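D-alanyl-D-alanine carboxypeptidase (Penicillin binding protein) family protein (Francisella tularensis subsp. tularensis, PDB 6OSU) probably removes the terminal D-alanine from peptidoglycan precursor peptides, as a penicillin-binding serine carboxypeptidase of the peptidase S11 family. Local coordinates at residues M43-G48 / S185-F190. Residues are numbered along the deposited sequence; the frame is centred on the assembly and turned at random.
Sequences MDYRTG and SYIYNF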
loop_
_atom_site.group_PDB
_atom_site.type_symbol
_atom_site.label_atom_id
_atom_site.label_comp_id
_atom_site.label_asym_id
_atom_site.label_seq_id
_atom_site.Cartn_x
_atom_site.Cartn_y
_atom_site.Cartn_z
ATOM N N MET A 43 7.138 -2.597 -1.996
ATOM C CA MET A 43 7.609 -1.757 -0.906
ATOM C C MET A 43 7.091 -2.291 0.421
ATOM O O MET A 43 5.938 -2.719 0.518
ATOM C CB MET A 43 7.153 -0.303 -1.113
ATOM C CG MET A 43 7.254 0.576 0.113
ATOM S SD MET A 43 6.517 2.202 -0.148
ATOM C CE MET A 43 7.588 2.853 -1.427
ATOM N N ASP A 44 7.951 -2.273 1.437
ATOM C CA ASP A 44 7.527 -2.613 2.788
ATOM C C ASP A 44 6.811 -1.427 3.423
ATOM O O ASP A 44 7.208 -0.272 3.247
ATOM C CB ASP A 44 8.722 -3.034 3.645
ATOM C CG ASP A 44 8.339 -3.299 5.089
ATOM O OD1 ASP A 44 8.421 -2.362 5.911
ATOM O OD2 ASP A 44 7.930 -4.439 5.398
ATOM N N TYR A 45 5.747 -1.721 4.170
ATOM C CA TYR A 45 4.866 -0.662 4.646
ATOM C C TYR A 45 5.503 0.132 5.780
ATOM O O TYR A 45 5.468 1.368 5.778
ATOM C CB TYR A 45 3.527 -1.254 5.086
ATOM C CG TYR A 45 2.693 -0.290 5.893
ATOM C CD1 TYR A 45 2.141 0.842 5.305
ATOM C CD2 TYR A 45 2.463 -0.507 7.246
ATOM C CE1 TYR A 45 1.387 1.732 6.043
ATOM C CE2 TYR A 45 1.706 0.375 7.991
ATOM C CZ TYR A 45 1.170 1.491 7.384
ATOM O OH TYR A 45 0.419 2.371 8.124
ATOM N N ARG A 46 6.090 -0.557 6.759
ATOM C CA ARG A 46 6.577 0.142 7.943
ATOM C C ARG A 46 7.894 0.869 7.683
ATOM O O ARG A 46 8.113 1.962 8.216
ATOM C CB ARG A 46 6.718 -0.838 9.107
ATOM C CG ARG A 46 5.384 -1.215 9.738
ATOM C CD ARG A 46 5.556 -2.193 10.884
ATOM N NE ARG A 46 6.103 -3.470 10.438
ATOM C CZ ARG A 46 6.267 -4.528 11.228
ATOM N NH1 ARG A 46 5.921 -4.462 12.509
ATOM N NH2 ARG A 46 6.776 -5.652 10.742
ATOM N N THR A 47 8.779 0.294 6.873
ATOM C CA THR A 47 10.061 0.934 6.612
ATOM C C THR A 47 10.039 1.834 5.387
ATOM O O THR A 47 10.929 2.682 5.244
ATOM C CB THR A 47 11.166 -0.111 6.419
ATOM O OG1 THR A 47 10.864 -0.912 5.269
ATOM C CG2 THR A 47 11.296 -1.009 7.646
ATOM N N GLY A 48 9.055 1.674 4.506
ATOM C CA GLY A 48 9.097 2.329 3.219
ATOM C C GLY A 48 10.141 1.786 2.270
ATOM O O GLY A 48 10.253 2.289 1.146
ATOM N N SER A 185 0.655 5.973 2.242
ATOM C CA SER A 185 0.016 7.066 2.969
ATOM C C SER A 185 -1.429 6.724 3.321
ATOM O O SER A 185 -1.907 7.047 4.417
ATOM C CB SER A 185 0.083 8.346 2.136
ATOM O OG SER A 185 -0.519 9.429 2.817
ATOM N N TYR A 186 -2.137 6.061 2.404
ATOM C CA TYR A 186 -3.530 5.693 2.637
ATOM C C TYR A 186 -3.656 4.732 3.815
ATOM O O TYR A 186 -4.484 4.938 4.712
ATOM C CB TYR A 186 -4.106 5.078 1.360
ATOM C CG TYR A 186 -5.608 5.146 1.220
ATOM C CD1 TYR A 186 -6.186 5.610 0.046
ATOM C CD2 TYR A 186 -6.446 4.719 2.236
ATOM C CE1 TYR A 186 -7.555 5.663 -0.103
ATOM C CE2 TYR A 186 -7.817 4.769 2.099
ATOM C CZ TYR A 186 -8.364 5.243 0.927
ATOM O OH TYR A 186 -9.730 5.297 0.781
ATOM N N ILE A 187 -2.842 3.670 3.827
ATOM C CA ILE A 187 -2.863 2.712 4.932
ATOM C C ILE A 187 -2.648 3.423 6.257
ATOM O O ILE A 187 -3.299 3.117 7.264
ATOM C CB ILE A 187 -1.790 1.623 4.731
ATOM C CG1 ILE A 187 -1.820 1.068 3.316
ATOM C CG2 ILE A 187 -1.981 0.501 5.733
ATOM C CD1 ILE A 187 -3.111 0.507 2.971
ATOM N N TYR A 188 -1.721 4.376 6.278
ATOM C CA TYR A 188 -1.291 4.982 7.529
ATOM C C TYR A 188 -2.309 5.993 8.041
ATOM O O TYR A 188 -2.691 5.959 9.214
ATOM C CB TYR A 188 0.080 5.633 7.331
ATOM C CG TYR A 188 0.574 6.392 8.533
ATOM C CD1 TYR A 188 1.108 5.725 9.628
ATOM C CD2 TYR A 188 0.511 7.778 8.573
ATOM C CE1 TYR A 188 1.562 6.420 10.733
ATOM C CE2 TYR A 188 0.964 8.481 9.672
ATOM C CZ TYR A 188 1.485 7.797 10.750
ATOM O OH TYR A 188 1.934 8.498 11.844
ATOM N N ASN A 189 -2.768 6.892 7.170
ATOM C CA ASN A 189 -3.616 7.987 7.620
ATOM C C ASN A 189 -5.077 7.580 7.758
ATOM O O ASN A 189 -5.794 8.157 8.581
ATOM C CB ASN A 189 -3.490 9.174 6.662
ATOM C CG ASN A 189 -2.129 9.844 6.743
ATOM O OD1 ASN A 189 -1.303 9.709 5.838
ATOM N ND2 ASN A 189 -1.889 10.569 7.828
ATOM N N PHE A 190 -5.542 6.601 6.983
ATOM C CA PHE A 190 -6.963 6.261 6.920
ATOM C C PHE A 190 -7.165 4.755 7.036
ATOM O O PHE A 190 -7.603 4.100 6.084
ATOM C CB PHE A 190 -7.574 6.801 5.626
ATOM C CG PHE A 190 -7.173 8.216 5.320
ATOM C CD1 PHE A 190 -7.479 9.241 6.202
ATOM C CD2 PHE A 190 -6.493 8.523 4.154
ATOM C CE1 PHE A 190 -7.111 10.543 5.929
ATOM C CE2 PHE A 190 -6.126 9.825 3.872
ATOM C CZ PHE A 190 -6.434 10.837 4.762
#
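One face of the Y45 ring carries the CG2 methyl of I187, a CH-pi contact with CG2 4.0 Å from the ring centroid and 30° off the ring normal. The methyl sits off-centre toward the CE1-CZ bond, and I187 CB comes to 3.4 Å from Y45 CE1. At the phenol end the backbone N of Y188 lies near the ring plane, but its N-H is badly aimed at the hydroxyl and no hydrogen bond spans the two segments. Y45 OH instead lies against Y188 CA at 3.2 Å and beside its CB, and it meets the Y188 ring at the edge. The two tyrosine side chains cross at about a right angle. With CG anti to the backbone N (chi1 166°), Y45 reaches away from its own turn to the helix; I187 offers CB and CG2, while CG1 and CD1 run off from the tyrosine.

The turn bearing Y45 is held by D44 OD1, which accepts hydrogen bonds from the backbone N-H of T47 (N to OD1 2.8 Å), an Asx motif, and from the T47 hydroxyl, which comes from above the carboxylate plane.

This small, partly exposed contact joins the end of strand 39-44 to the last turn of helix 176-189 in the S11 peptidase domain. The side chain of I187 is about 10 Å from that of K278, a predicted substrate-binding residue. R184 hydrogen-bonds the carbonyls of Y45 and R46. R299 on the adjacent antiparallel strand 298-307 touches both Y45 and I187, and Y194 of helix 191-194 packs on I187.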